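Glycosyl hydrolase (Rhizobium leguminosarum bv. trifolii, PDB 5NDX) probably hydrolyses O-glycosidic bonds as a family 39 glycosidase, being a bacterial orthologue of human alpha-L-iduronidase. Local coordinates at residues 7-12 / 378-383; 395-400 / 407-412. The protein carries 2 engineered substitutions. All blocks are in the same frame, centred on the assembly; numbering follows the deposited sequence.

Contacts 1 and 2 illustrate how a sheet is built from pairs remote and close in sequence: contact 1 joins the N-terminal strand to one more than 360 residues later, whereas contact 2 is a hairpin. Their centres lie about 10 Å apart in one mixed sheet, where strands 378-385 and 395-401 are neighbours. There C380 N probably donates to P399 O at 3.1 Å. The first and last segments also touch, A11 CB lying 3.6 Å from V407 CG1, although two strands separate theirs in the sheet. Neither contact contributes residues to the two pockets that hold 8U8; in contact 2 the side chain of T400 lies about 13 Å from a bound 8U8 molecule.

Contact 1: 7-12 / 378-383; sequences INVDAS and TVCKVT
An antiparallel strand pair carries the N-terminal strand 4-10 into the large mixed sheet of the enzyme, setting residues 7-10 beside 380-383 at 147° between the segment directions. N8 and T383 form a hydrogen-bonded pair: N8 N reaches T383 O at 2.8 Å, almost straight and nearly along the C=O axis. The return bond, from T383 N to N8 O, measures 2.9 Å and lies in the carbonyl plane. On the face of this pair, T383 OG1 sits between its own backbone N and carbonyl carbon, facing N8 CB. A water fastens the same spot, donating to N8 O and accepting from N8 ND2 at 2.7 Å, with a longer link to T383 OG1. N8 OD1 turns to a weak hydrogen bond with S431 OG on the next strand, so that both ends of the amide are engaged.

V9 and V382, the non-hydrogen-bonded pair, point to the other face. There I7 CG2, anti to its backbone N, runs alongside V382 CG2 at 3.7 Å, while V9 CG1 meets C380 CB at 3.9 Å. P399 of the neighbouring hairpin extends this apolar layer. The last backbone link, D10 N to K381 O, precedes the corner, where D10 OD1 takes two bonds from S12. S12 OG donates to the syn lone pair of D10 OD1 at 2.6 Å, whereas S12 N comes from above the carboxylate plane. The arrangement is that of an antiparallel strand pair, followed at the corner by an Asx turn from D10 to S12.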
ATOM      1  N   ILE A   7       1.338  22.732 -18.449  1.00 36.42           N
ATOM      2  CA  ILE A   7       1.359  21.299 -18.757  1.00 35.86           C
ATOM      3  C   ILE A   7       0.101  20.963 -19.571  1.00 36.85           C
ATOM      4  O   ILE A   7      -0.997  21.294 -19.136  1.00 37.24           O
ATOM      5  CB  ILE A   7       1.393  20.488 -17.476  1.00 34.19           C
ATOM      6  CG1 ILE A   7       2.631  20.850 -16.639  1.00 33.99           C
ATOM      7  CG2 ILE A   7       1.466  19.003 -17.755  1.00 34.00           C
ATOM      8  CD1 ILE A   7       2.713  20.065 -15.339  1.00 34.10           C
ATOM      9  N   ASN A   8       0.275  20.350 -20.742  1.00 37.13           N
ATOM     10  CA  ASN A   8      -0.812  19.863 -21.551  1.00 39.51           C
ATOM     11  C   ASN A   8      -0.737  18.355 -21.582  1.00 37.99           C
ATOM     12  O   ASN A   8       0.288  17.762 -21.962  1.00 38.39           O
ATOM     13  CB  ASN A   8      -0.820  20.392 -23.010  1.00 44.75           C
ATOM     14  CG  ASN A   8      -2.004  19.777 -23.818  1.00 52.30           C
ATOM     15  OD1 ASN A   8      -3.168  20.183 -23.695  1.00 54.51           O
ATOM     16  ND2 ASN A   8      -1.710  18.717 -24.574  1.00 60.22           N
ATOM     17  N   VAL A   9      -1.840  17.737 -21.192  1.00 36.40           N
ATOM     18  CA  VAL A   9      -2.000  16.304 -21.237  1.00 36.74           C
ATOM     19  C   VAL A   9      -3.011  16.001 -22.340  1.00 37.82           C
ATOM     20  O   VAL A   9      -4.154  16.491 -22.291  1.00 37.45           O
ATOM     21  CB  VAL A   9      -2.534  15.780 -19.919  1.00 36.44           C
ATOM     22  CG1 VAL A   9      -2.846  14.306 -19.994  1.00 36.62           C
ATOM     23  CG2 VAL A   9      -1.510  16.004 -18.793  1.00 35.93           C
ATOM     24  N   ASP A  10      -2.604  15.192 -23.304  1.00 37.32           N
ATOM     25  CA  ASP A  10      -3.508  14.850 -24.393  1.00 40.49           C
ATOM     26  C   ASP A  10      -4.094  13.468 -24.225  1.00 38.38           C
ATOM     27  O   ASP A  10      -3.456  12.469 -24.488  1.00 40.45           O
ATOM     28  CB  ASP A  10      -2.814  15.020 -25.745  1.00 42.13           C
ATOM     29  CG  ASP A  10      -3.781  14.788 -26.948  1.00 44.78           C
ATOM     30  OD1 ASP A  10      -4.981  14.407 -26.812  1.00 42.38           O
ATOM     31  OD2 ASP A  10      -3.272  15.023 -28.041  1.00 50.26           O
ATOM     32  N   ALA A  11      -5.329  13.437 -23.774  1.00 39.15           N
ATOM     33  CA  ALA A  11      -6.023  12.177 -23.502  1.00 41.00           C
ATOM     34  C   ALA A  11      -6.316  11.341 -24.757  1.00 43.11           C
ATOM     35  O   ALA A  11      -6.594  10.136 -24.630  1.00 44.02           O
ATOM     36  CB  ALA A  11      -7.350  12.462 -22.818  1.00 40.06           C
ATOM     37  N   SER A  12      -6.288  11.968 -25.941  1.00 43.40           N
ATOM     38  CA  SER A  12      -6.555  11.242 -27.194  1.00 45.85           C
ATOM     39  C   SER A  12      -5.292  10.561 -27.677  1.00 48.83           C
ATOM     40  O   SER A  12      -5.347   9.826 -28.640  1.00 51.58           O
ATOM     41  CB  SER A  12      -7.116  12.183 -28.284  1.00 43.83           C
ATOM     42  OG  SER A  12      -6.102  13.070 -28.757  1.00 41.82           O
ATOM     43  N   THR A 378      -3.546   3.541 -19.084  1.00 33.97           N
ATOM     44  CA  THR A 378      -2.817   3.945 -20.273  1.00 35.74           C
ATOM     45  C   THR A 378      -2.118   5.273 -20.023  1.00 35.79           C
ATOM     46  O   THR A 378      -2.743   6.197 -19.525  1.00 39.03           O
ATOM     47  CB  THR A 378      -3.806   4.084 -21.469  1.00 36.94           C
ATOM     48  OG1 THR A 378      -4.581   2.887 -21.615  1.00 36.07           O
ATOM     49  CG2 THR A 378      -3.078   4.267 -22.698  1.00 40.24           C
ATOM     50  N   VAL A 379      -0.841   5.382 -20.372  1.00 35.17           N
ATOM     51  CA  VAL A 379      -0.132   6.668 -20.301  1.00 36.52           C
ATOM     52  C   VAL A 379      -0.532   7.554 -21.476  1.00 38.25           C
ATOM     53  O   VAL A 379      -0.593   7.097 -22.589  1.00 39.08           O
ATOM     54  CB  VAL A 379       1.381   6.461 -20.247  1.00 36.20           C
ATOM     55  CG1 VAL A 379       2.123   7.790 -20.234  1.00 36.48           C
ATOM     56  CG2 VAL A 379       1.756   5.631 -19.012  1.00 35.83           C
ATOM     57  N   CYS A 380      -0.850   8.806 -21.204  1.00 39.51           N
ATOM     58  CA  CYS A 380      -1.146   9.826 -22.244  1.00 41.62           C
ATOM     59  C   CYS A 380       0.055  10.683 -22.512  1.00 39.95           C
ATOM     60  O   CYS A 380       0.901  10.867 -21.642  1.00 39.19           O
ATOM     61  CB  CYS A 380      -2.106  10.890 -21.738  1.00 45.35           C
ATOM     62  SG  CYS A 380      -3.598  10.322 -21.074  1.00 52.59           S
ATOM     63  N   LYS A 381       0.056  11.301 -23.669  1.00 39.25           N
ATOM     64  CA  LYS A 381       1.111  12.228 -24.052  1.00 43.54           C
ATOM     65  C   LYS A 381       1.018  13.500 -23.205  1.00 40.04           C
ATOM     66  O   LYS A 381      -0.065  14.021 -22.945  1.00 37.99           O
ATOM     67  CB  LYS A 381       0.957  12.540 -25.524  1.00 47.03           C
ATOM     68  CG  LYS A 381       1.876  13.589 -26.136  1.00 54.57           C
ATOM     69  CD  LYS A 381       1.207  14.098 -27.443  1.00 63.02           C
ATOM     70  CE  LYS A 381       1.635  15.497 -27.893  1.00 69.75           C
ATOM     71  NZ  LYS A 381       3.024  15.435 -28.451  1.00 73.95           N
ATOM     72  N   VAL A 382       2.160  13.968 -22.774  1.00 39.38           N
ATOM     73  CA  VAL A 382       2.221  15.199 -22.029  1.00 42.54           C
ATOM     74  C   VAL A 382       3.311  16.064 -22.628  1.00 42.66           C
ATOM     75  O   VAL A 382       4.348  15.574 -23.007  1.00 41.50           O
ATOM     76  CB  VAL A 382       2.415  14.945 -20.486  1.00 43.87           C
ATOM     77  CG1 VAL A 382       3.446  13.898 -20.233  1.00 47.19           C
ATOM     78  CG2 VAL A 382       2.833  16.219 -19.755  1.00 45.00           C
ATOM     79  N   THR A 383       3.051  17.359 -22.701  1.00 45.79           N
ATOM     80  CA  THR A 383       4.062  18.358 -23.054  1.00 47.18           C
ATOM     81  C   THR A 383       4.019  19.437 -21.984  1.00 43.49           C
ATOM     82  O   THR A 383       2.946  19.846 -21.560  1.00 45.18           O
ATOM     83  CB  THR A 383       3.727  19.002 -24.410  1.00 50.96           C
ATOM     84  OG1 THR A 383       2.436  19.567 -24.315  1.00 60.12           O
ATOM     85  CG2 THR A 383       3.671  17.975 -25.541  1.00 54.26           C
TER
HETATM   86  O   HOH W   1       0.427  17.134 -24.927  1.00 45.60           O

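Contact 2: 395-400 / 407-412; sequences LAILPT and VSISLI. Unlike the reference sequence in segment 407-412: V407 (reference Leu).
The hairpin of strands 395-401 and 407-413 shows a regular antiparallel ladder whose two faces differ in chemistry. A396 with I412, L398 with S410 and T400 with S408 are hydrogen-bonded pairs, each with two backbone bonds; A396 N to I412 O, at 2.9 Å, is among the straightest. The grip is closest at T400. Its OG1, placed between backbone N and carbonyl carbon (chi1 67°), donates to S408 O at 2.6 Å, in the carbonyl plane and on a lone pair, while T400 N reaches the same oxygen from 31° above that plane. T400 OG1 also bonds G376 N, and Q521 of strand 518-526 bonds the hydroxyls of both S408 and S410. A valine in place of T400 removes the hydroxyl and its bonds to S408 O and G376 N, and would probably loosen this part of the hairpin.

On the face of I397, I409 and L411 the packing is apolar: I397 CG1 lies alongside I409 CG2 at 3.7 Å, and the side chains of L395 and L411 cross obliquely, with their CD1 atoms 4.0 Å apart. This face meets I7 and V9 of strand 4-10. The same face also has looser contacts, with I397 CD1 4.4 Å from L411 CD1 and P399 CB 4.5 Å from I409 CG1; I397 alone among the residues of the pair is partly exposed. Across the sheet, the side chains of L398 and I412 cross obliquely, with their CD1 atoms 4.2 Å apart, where both side chains also touch E293 of helix 282-300, which belongs to the barrel. The chemistry thus implies a division of labour: one face is apolar throughout, whereas the other mixes aliphatic groups with three buried hydroxyls, each of which has a hydrogen-bond partner.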
ATOM      1  N   LEU A 395       9.442  18.420  -9.812  1.00 35.18           N
ATOM      2  CA  LEU A 395       8.084  18.377 -10.381  1.00 34.49           C
ATOM      3  C   LEU A 395       7.967  17.236 -11.396  1.00 33.77           C
ATOM      4  O   LEU A 395       8.632  17.233 -12.457  1.00 32.47           O
ATOM      5  CB  LEU A 395       7.687  19.730 -11.002  1.00 34.96           C
ATOM      6  CG  LEU A 395       6.212  19.838 -11.394  1.00 35.67           C
ATOM      7  CD1 LEU A 395       5.309  19.827 -10.167  1.00 34.14           C
ATOM      8  CD2 LEU A 395       6.006  21.157 -12.131  1.00 37.61           C
ATOM      9  N   ALA A 396       7.117  16.259 -11.056  1.00 32.18           N
ATOM     10  CA  ALA A 396       6.941  15.043 -11.841  1.00 31.26           C
ATOM     11  C   ALA A 396       5.456  14.781 -12.063  1.00 32.31           C
ATOM     12  O   ALA A 396       4.566  15.320 -11.360  1.00 30.77           O
ATOM     13  CB  ALA A 396       7.608  13.852 -11.131  1.00 31.85           C
ATOM     14  N   ILE A 397       5.174  13.980 -13.076  1.00 32.10           N
ATOM     15  CA  ILE A 397       3.795  13.703 -13.455  1.00 33.74           C
ATOM     16  C   ILE A 397       3.546  12.234 -13.844  1.00 32.99           C
ATOM     17  O   ILE A 397       4.419  11.616 -14.414  1.00 33.34           O
ATOM     18  CB  ILE A 397       3.384  14.670 -14.563  1.00 35.20           C
ATOM     19  CG1 ILE A 397       1.864  14.625 -14.757  1.00 36.85           C
ATOM     20  CG2 ILE A 397       4.111  14.371 -15.890  1.00 36.13           C
ATOM     21  CD1 ILE A 397       1.381  15.767 -15.600  1.00 36.86           C
ATOM     22  N   LEU A 398       2.386  11.670 -13.474  1.00 32.86           N
ATOM     23  CA  LEU A 398       1.913  10.353 -13.984  1.00 32.28           C
ATOM     24  C   LEU A 398       0.559  10.641 -14.651  1.00 32.31           C
ATOM     25  O   LEU A 398      -0.461  10.774 -13.969  1.00 31.60           O
ATOM     26  CB  LEU A 398       1.764   9.317 -12.869  1.00 33.26           C
ATOM     27  CG  LEU A 398       3.060   8.973 -12.096  1.00 34.40           C
ATOM     28  CD1 LEU A 398       2.725   8.277 -10.799  1.00 34.31           C
ATOM     29  CD2 LEU A 398       3.983   8.099 -12.954  1.00 35.66           C
ATOM     30  N   PRO A 399       0.547  10.767 -15.984  1.00 31.59           N
ATOM     31  CA  PRO A 399      -0.629  11.180 -16.705  1.00 32.47           C
ATOM     32  C   PRO A 399      -1.270   9.990 -17.358  1.00 34.30           C
ATOM     33  O   PRO A 399      -0.637   9.369 -18.202  1.00 35.24           O
ATOM     34  CB  PRO A 399      -0.073  12.153 -17.738  1.00 32.95           C
ATOM     35  CG  PRO A 399       1.286  11.614 -18.037  1.00 34.08           C
ATOM     36  CD  PRO A 399       1.744  10.771 -16.848  1.00 33.08           C
ATOM     37  N   THR A 400      -2.474   9.618 -16.900  1.00 34.07           N
ATOM     38  CA  THR A 400      -3.130   8.402 -17.362  1.00 33.55           C
ATOM     39  C   THR A 400      -4.534   8.665 -17.888  1.00 34.43           C
ATOM     40  O   THR A 400      -5.205   9.596 -17.451  1.00 34.42           O
ATOM     41  CB  THR A 400      -3.210   7.303 -16.289  1.00 32.57           C
ATOM     42  OG1 THR A 400      -4.091   7.709 -15.235  1.00 32.08           O
ATOM     43  CG2 THR A 400      -1.835   6.945 -15.768  1.00 31.13           C
ATOM     44  N   VAL A 407      -9.370  11.311 -17.515  1.00 35.91           N
ATOM     45  CA  VAL A 407      -7.995  11.160 -17.089  1.00 34.67           C
ATOM     46  C   VAL A 407      -7.867  11.149 -15.575  1.00 32.40           C
ATOM     47  O   VAL A 407      -8.716  11.674 -14.867  1.00 32.14           O
ATOM     48  CB  VAL A 407      -7.063  12.210 -17.735  1.00 37.36           C
ATOM     49  CG1 VAL A 407      -7.159  12.111 -19.252  1.00 38.46           C
ATOM     50  CG2 VAL A 407      -7.376  13.622 -17.270  1.00 37.80           C
ATOM     51  N   SER A 408      -6.796  10.508 -15.117  1.00 30.79           N
ATOM     52  CA  SER A 408      -6.333  10.578 -13.767  1.00 30.87           C
ATOM     53  C   SER A 408      -4.869  10.919 -13.849  1.00 29.37           C
ATOM     54  O   SER A 408      -4.061  10.179 -14.449  1.00 28.17           O
ATOM     55  CB  SER A 408      -6.511   9.245 -13.043  1.00 31.86           C
ATOM     56  OG  SER A 408      -6.042   9.344 -11.689  1.00 31.59           O
ATOM     57  N   ILE A 409      -4.518  12.029 -13.215  1.00 28.62           N
ATOM     58  CA  ILE A 409      -3.161  12.559 -13.247  1.00 28.73           C
ATOM     59  C   ILE A 409      -2.630  12.768 -11.826  1.00 29.47           C
ATOM     60  O   ILE A 409      -3.276  13.464 -11.025  1.00 30.06           O
ATOM     61  CB  ILE A 409      -3.150  13.899 -13.954  1.00 29.12           C
ATOM     62  CG1 ILE A 409      -3.575  13.750 -15.414  1.00 29.52           C
ATOM     63  CG2 ILE A 409      -1.750  14.556 -13.882  1.00 30.33           C
ATOM     64  CD1 ILE A 409      -4.090  15.034 -15.992  1.00 30.54           C
ATOM     65  N   SER A 410      -1.488  12.160 -11.511  1.00 28.91           N
ATOM     66  CA  SER A 410      -0.774  12.451 -10.282  1.00 29.44           C
ATOM     67  C   SER A 410       0.240  13.550 -10.587  1.00 29.55           C
ATOM     68  O   SER A 410       1.095  13.391 -11.465  1.00 30.52           O
ATOM     69  CB  SER A 410      -0.073  11.228  -9.738  1.00 28.23           C
ATOM     70  OG  SER A 410      -0.990  10.235  -9.348  1.00 28.33           O
ATOM     71  N   LEU A 411       0.137  14.683  -9.900  1.00 29.99           N
ATOM     72  CA  LEU A 411       1.154  15.751  -9.998  1.00 30.51           C
ATOM     73  C   LEU A 411       1.958  15.744  -8.669  1.00 30.73           C
ATOM     74  O   LEU A 411       1.400  15.986  -7.573  1.00 30.29           O
ATOM     75  CB  LEU A 411       0.476  17.067 -10.225  1.00 33.50           C
ATOM     76  CG  LEU A 411       1.422  18.219 -10.544  1.00 37.88           C
ATOM     77  CD1 LEU A 411       2.153  17.995 -11.869  1.00 39.50           C
ATOM     78  CD2 LEU A 411       0.619  19.506 -10.587  1.00 39.55           C
ATOM     79  N   ILE A 412       3.256  15.470  -8.777  1.00 28.51           N
ATOM     80  CA  ILE A 412       4.119  15.168  -7.655  1.00 29.19           C
ATOM     81  C   ILE A 412       5.133  16.328  -7.502  1.00 31.30           C
ATOM     82  O   ILE A 412       5.790  16.669  -8.485  1.00 32.21           O
ATOM     83  CB  ILE A 412       4.883  13.889  -7.968  1.00 29.29           C
ATOM     84  CG1 ILE A 412       3.930  12.728  -8.254  1.00 28.16           C
ATOM     85  CG2 ILE A 412       5.860  13.533  -6.856  1.00 30.38           C
ATOM     86  CD1 ILE A 412       4.579  11.618  -9.056  1.00 29.63           C
TER